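Local coordinates for adhesin (Streptococcus sanguinis SK1 = NCTC 7863, PDB 6VT2), which probably mediates bacterial attachment to host surfaces by binding sialylated glycans through two tandem Siglec-like modules, at residues 218-223 / 321-326; 36-41 / 100-105. All blocks are in the same frame, centred on the assembly; numbering follows the deposited sequence.

Contact 1: residues 218-223 / 321-326; sequences RGEEGT and ANQTDK. With CA (calcium ion), chain G.
Arg218 and Gln323 meet through the backbone of one and the amide of the other: Gln323 NE2 gives a nearly straight bond to Arg218 O at 2.9 Å, the acceptor lying in the plane of the Gln323 amide and the donor in the plane of the carbonyl. Arg218 N in turn donates to Ala321 O at 2.8 Å, with an N-H...O angle of 168°, so both backbone polar atoms of this arginine are used across the contact.

Water extends the reach of the Gln323 amide. One molecule donates to Gly219 O and accepts from NE2; a second donates both to Gln323 OE1 and to Glu220 OE1.

Charged side chains come next. Glu220 and Lys326 approach tip to tip, and Lys326 NZ lies 2.9 Å from Glu220 OE2, on its syn side, in a salt bridge; Glu220 OE1 is also bonded to Tyr327. Arg218 lies alongside Asn322, guanidinium and amide planes 89° apart. The Arg218 NH1 to Asn322 OD1 bond, though 2.7 Å long, is weak because its N-H...O angle is only 122°. Firmer partners are Lys287 O and Leu289 O for the guanidinium and Ser389 for Asn322 OD1.

Just beyond Gln323, Thr324 binds calcium through both O and OG1, with Tyr327, Asp393 and three waters among the other ligands. The contact is thus mostly polar: the Gln323 amide, two waters and the Glu220-Lys326 pair tie the 218-220 loop to the turn that carries the calcium ligand Thr324.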
# COMPACT_ATOMS: atom_id res chain seq x y z
N ARG A 218 28.60 25.22 0.81
CA ARG A 218 29.11 25.84 -0.39
C ARG A 218 30.10 24.92 -1.07
O ARG A 218 30.99 24.38 -0.44
CB ARG A 218 29.75 27.19 -0.04
CG ARG A 218 28.72 28.16 0.53
CD ARG A 218 29.37 29.35 1.25
NE ARG A 218 30.19 30.13 0.37
CZ ARG A 218 31.51 30.28 0.48
NH1 ARG A 218 32.16 29.73 1.47
NH2 ARG A 218 32.19 31.01 -0.36
N GLY A 219 29.94 24.71 -2.36
CA GLY A 219 30.85 23.92 -3.11
C GLY A 219 30.70 22.44 -3.01
O GLY A 219 31.57 21.72 -3.53
N GLU A 220 29.68 21.92 -2.45
CA GLU A 220 29.41 20.48 -2.37
C GLU A 220 27.97 20.26 -2.76
O GLU A 220 27.07 20.88 -2.23
CB GLU A 220 29.60 19.91 -0.97
CG GLU A 220 31.07 20.00 -0.51
CD GLU A 220 31.33 19.26 0.80
OE1 GLU A 220 32.55 19.12 1.16
OE2 GLU A 220 30.36 18.79 1.44
N GLU A 221 27.71 19.34 -3.56
CA GLU A 221 26.34 19.09 -3.96
C GLU A 221 25.55 18.54 -2.80
O GLU A 221 26.00 17.67 -2.04
CB GLU A 221 26.31 18.14 -5.10
CG GLU A 221 24.92 17.94 -5.67
CD GLU A 221 25.03 17.09 -6.93
OE1 GLU A 221 25.60 15.96 -6.90
OE2 GLU A 221 24.59 17.62 -7.97
N GLY A 222 24.32 19.04 -2.70
CA GLY A 222 23.41 18.61 -1.66
C GLY A 222 22.06 18.27 -2.24
O GLY A 222 21.74 18.54 -3.39
N THR A 223 21.28 17.64 -1.39
CA THR A 223 19.90 17.40 -1.71
C THR A 223 19.03 17.84 -0.56
O THR A 223 19.45 17.91 0.59
CB THR A 223 19.64 15.95 -1.99
OG1 THR A 223 19.95 15.15 -0.86
CG2 THR A 223 20.43 15.48 -3.17
N ALA A 321 26.15 27.06 4.07
CA ALA A 321 27.17 26.88 5.09
C ALA A 321 28.54 26.76 4.46
O ALA A 321 28.72 26.22 3.38
CB ALA A 321 26.87 25.65 5.91
N ASN A 322 29.53 27.22 5.21
CA ASN A 322 30.90 27.04 4.79
C ASN A 322 31.30 25.61 5.06
O ASN A 322 30.89 25.02 6.07
CB ASN A 322 31.82 27.96 5.56
CG ASN A 322 31.58 29.38 5.28
OD1 ASN A 322 31.50 29.81 4.13
ND2 ASN A 322 31.46 30.16 6.31
N GLN A 323 32.21 25.11 4.26
CA GLN A 323 32.71 23.76 4.50
C GLN A 323 33.35 23.58 5.86
O GLN A 323 33.28 22.47 6.42
CB GLN A 323 33.69 23.36 3.40
CG GLN A 323 32.95 23.04 2.13
CD GLN A 323 33.84 22.58 1.03
OE1 GLN A 323 34.93 21.96 1.29
NE2 GLN A 323 33.46 22.88 -0.20
N THR A 324 33.97 24.61 6.37
CA THR A 324 34.57 24.45 7.67
C THR A 324 33.53 24.08 8.71
O THR A 324 33.89 23.50 9.72
CB THR A 324 35.37 25.68 8.06
OG1 THR A 324 36.02 25.36 9.29
CG2 THR A 324 34.51 26.90 8.26
N ASP A 325 32.25 24.37 8.46
CA ASP A 325 31.24 24.01 9.42
C ASP A 325 31.02 22.51 9.50
O ASP A 325 30.48 22.03 10.50
CB ASP A 325 29.93 24.71 9.06
CG ASP A 325 29.95 26.17 9.25
OD1 ASP A 325 30.97 26.72 9.68
OD2 ASP A 325 28.91 26.80 8.91
N LYS A 326 31.41 21.74 8.49
CA LYS A 326 31.27 20.30 8.61
C LYS A 326 32.55 19.52 8.76
O LYS A 326 32.47 18.32 8.94
CB LYS A 326 30.50 19.73 7.42
CG LYS A 326 31.18 19.94 6.16
CD LYS A 326 30.43 19.14 4.99
CE LYS A 326 30.67 17.71 4.97
NZ LYS A 326 30.18 17.04 3.73
CA CA G . 35.86 23.39 11.05
O HOH W 1 34.16 22.87 -3.16
O HOH W 2 34.61 19.65 -0.26
O HOH W 3 34.26 22.19 12.54
O HOH W 4 34.89 25.20 12.32
O HOH W 5 36.83 22.54 13.01

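Contact 2: residues 36-41 / 100-105; sequences NRVIVR and VRAEDA. With CA (calcium ion), chain H; SO4 (sulfate ion), chain L.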
# COMPACT_ATOMS: atom_id res chain seq x y z
N ASN A 36 -28.71 -51.09 -3.34
CA ASN A 36 -28.82 -51.29 -4.76
C ASN A 36 -29.44 -50.10 -5.45
O ASN A 36 -29.21 -49.91 -6.64
CB ASN A 36 -29.61 -52.56 -5.05
CG ASN A 36 -28.79 -53.80 -4.98
OD1 ASN A 36 -27.72 -53.79 -4.45
ND2 ASN A 36 -29.38 -54.92 -5.40
N ARG A 37 -30.26 -49.30 -4.77
CA ARG A 37 -30.90 -48.15 -5.42
C ARG A 37 -30.96 -47.00 -4.42
O ARG A 37 -31.17 -47.24 -3.30
CB ARG A 37 -32.35 -48.44 -5.82
CG ARG A 37 -32.52 -49.60 -6.79
CD ARG A 37 -33.94 -49.92 -7.13
NE ARG A 37 -34.77 -49.08 -7.95
CZ ARG A 37 -34.43 -48.15 -8.80
NH1 ARG A 37 -35.41 -47.50 -9.42
NH2 ARG A 37 -33.20 -47.79 -9.05
N VAL A 38 -30.53 -45.81 -4.92
CA VAL A 38 -30.94 -44.54 -4.15
C VAL A 38 -31.69 -43.69 -5.18
O VAL A 38 -31.21 -43.53 -6.22
CB VAL A 38 -29.68 -43.87 -3.62
CG1 VAL A 38 -30.02 -42.54 -2.95
CG2 VAL A 38 -28.93 -44.79 -2.66
N ILE A 39 -32.86 -43.21 -4.82
CA ILE A 39 -33.78 -42.50 -5.72
C ILE A 39 -34.07 -41.13 -5.11
O ILE A 39 -34.24 -41.06 -3.96
CB ILE A 39 -35.11 -43.30 -5.77
CG1 ILE A 39 -34.89 -44.63 -6.48
CG2 ILE A 39 -36.24 -42.53 -6.40
CD1 ILE A 39 -36.01 -45.61 -6.26
N VAL A 40 -34.12 -40.11 -5.95
CA VAL A 40 -34.62 -38.79 -5.54
C VAL A 40 -35.86 -38.59 -6.38
O VAL A 40 -35.75 -38.73 -7.54
CB VAL A 40 -33.60 -37.68 -5.79
CG1 VAL A 40 -34.16 -36.35 -5.32
CG2 VAL A 40 -32.31 -37.98 -5.10
N ARG A 41 -36.98 -38.30 -5.76
CA ARG A 41 -38.20 -38.22 -6.56
C ARG A 41 -39.19 -37.21 -6.00
O ARG A 41 -39.15 -36.85 -4.86
CB ARG A 41 -38.88 -39.60 -6.62
CG ARG A 41 -39.26 -40.15 -5.25
CD ARG A 41 -40.18 -41.36 -5.30
NE ARG A 41 -41.54 -40.98 -5.54
CZ ARG A 41 -42.51 -41.82 -5.73
NH1 ARG A 41 -42.26 -43.11 -5.72
NH2 ARG A 41 -43.73 -41.38 -5.90
N VAL A 100 -36.13 -38.87 -0.88
CA VAL A 100 -35.00 -39.75 -1.13
C VAL A 100 -35.35 -41.13 -0.59
O VAL A 100 -35.73 -41.27 0.57
CB VAL A 100 -33.71 -39.19 -0.52
CG1 VAL A 100 -32.59 -40.12 -0.87
CG2 VAL A 100 -33.41 -37.79 -1.03
N ARG A 101 -35.17 -42.14 -1.45
CA ARG A 101 -35.44 -43.50 -1.04
C ARG A 101 -34.24 -44.37 -1.36
O ARG A 101 -33.52 -44.08 -2.21
CB ARG A 101 -36.66 -44.08 -1.76
CG ARG A 101 -37.91 -43.22 -1.60
CD ARG A 101 -39.01 -43.93 -2.36
NE ARG A 101 -39.59 -45.01 -1.60
CZ ARG A 101 -40.57 -45.76 -2.05
NH1 ARG A 101 -41.06 -45.57 -3.25
NH2 ARG A 101 -41.09 -46.72 -1.31
N ALA A 102 -34.10 -45.42 -0.60
CA ALA A 102 -33.03 -46.34 -0.89
C ALA A 102 -33.53 -47.76 -0.71
O ALA A 102 -34.43 -48.01 0.10
CB ALA A 102 -31.82 -46.10 0.01
N GLU A 103 -32.95 -48.69 -1.47
CA GLU A 103 -33.33 -50.10 -1.43
C GLU A 103 -32.10 -50.97 -1.31
O GLU A 103 -31.09 -50.73 -2.00
CB GLU A 103 -34.09 -50.41 -2.69
CG GLU A 103 -34.61 -51.89 -2.73
CD GLU A 103 -35.33 -52.11 -4.04
OE1 GLU A 103 -35.10 -53.15 -4.67
OE2 GLU A 103 -36.09 -51.20 -4.48
N ASP A 104 -32.17 -51.95 -0.42
CA ASP A 104 -31.06 -52.88 -0.21
C ASP A 104 -31.18 -54.03 -1.20
O ASP A 104 -32.08 -54.08 -2.06
CB ASP A 104 -30.96 -53.32 1.26
CG ASP A 104 -32.10 -54.21 1.74
OD1 ASP A 104 -32.83 -54.70 0.88
OD2 ASP A 104 -32.17 -54.32 3.01
N ALA A 105 -30.21 -54.95 -1.15
CA ALA A 105 -30.23 -56.00 -2.16
C ALA A 105 -31.30 -57.02 -1.88
O ALA A 105 -31.72 -57.73 -2.81
CB ALA A 105 -28.87 -56.69 -2.23
CA CA H . -31.37 -54.16 4.92
S SO4 L . -33.16 -46.01 -11.05
O1 SO4 L . -33.20 -45.29 -12.28
O2 SO4 L . -33.92 -45.39 -10.10
O3 SO4 L . -33.62 -47.32 -11.35
O4 SO4 L . -31.78 -46.06 -10.66
O HOH W 6 -39.63 -44.74 -5.84
O HOH W 7 -30.51 -54.26 7.09
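Asn36 and Arg37 both direct their backbone N-H at Glu103 O, at 2.8 and 3.2 Å, which makes a classic beta bulge at the start of this antiparallel pairing. Past it the register is regular: Glu103 N returns a bond to Arg37 O, and Ile39 and Arg101 exchange N-H...O bonds in both directions. In the alternating non-hydrogen-bonded pairs, Val38 with Ala102 and Val40 with Val100, alpha carbons come close to carbonyls, as where Val38 CA lies 3.3 Å from Arg101 O.

Apolar contacts gather on the face of Val38, Val40, Val100 and Ala102. Val38 CG1, anti to its backbone N (chi1 175°), touches Val100 CG1 at 4.1 Å, while its CG2 branch meets Ala102 CB. Strands 21-29, 58-61 and 76-83 cover this side.

On the face of Arg37, Ile39, Arg101 and Glu103, Arg37 runs alongside Glu103, its CD 3.6 Å from OE2, but the charged groups stop short of a salt bridge and their planes stand 85° apart. Ile39 CD1 lies over one face of the Arg37 guanidinium, offset toward the rim. Arg37 NH1 bonds to O2 of a sulfate, probably from the crystallisation liquor, that is modelled too close to NH2, leaving the detail doubtful. Arg41 reaches over from the strand end, its NH1 3.7 Å from Arg101 NH1. One water accepts from both, and Ala46 O takes Arg41 NH1 while Asp47 and Thr110 O hold Arg101 NH2, probably easing the repulsion between like charges.

Back at the bulge end, Asp104 OD2 binds calcium at 2.1 Å, together with Asp2, Thr4 and Asp30, and OD1 accepts from Asn108 N. Edge strand 35-41 paired with 95-104, its inner face packed against a second sheet, is typical of the immunoglobulin-like sandwich of Siglec-like adhesin modules.

Contact 1 and contact 2 belong to different Siglec-like modules of the same chain, on opposite sides of its centre; their centres are 93 Å apart and their nearest atoms about 75 Å, so they do not touch. Contact 2 closes before contact 1 opens. Each holds a calcium ligand, Asp104 in 36-41 / 100-105 and Thr324 in 218-223 / 321-326, but the two ions occupy separate sites. Each has one arginine some way off its module's glycan, without being a pocket residue: the Arg41 side chain is about 8 Å from a bound N-acetylgalactosamine, and that of Arg218 about 10 Å from a bound sialic acid. Two separate glycan sites on one chain are consistent with avidity between tandem modules.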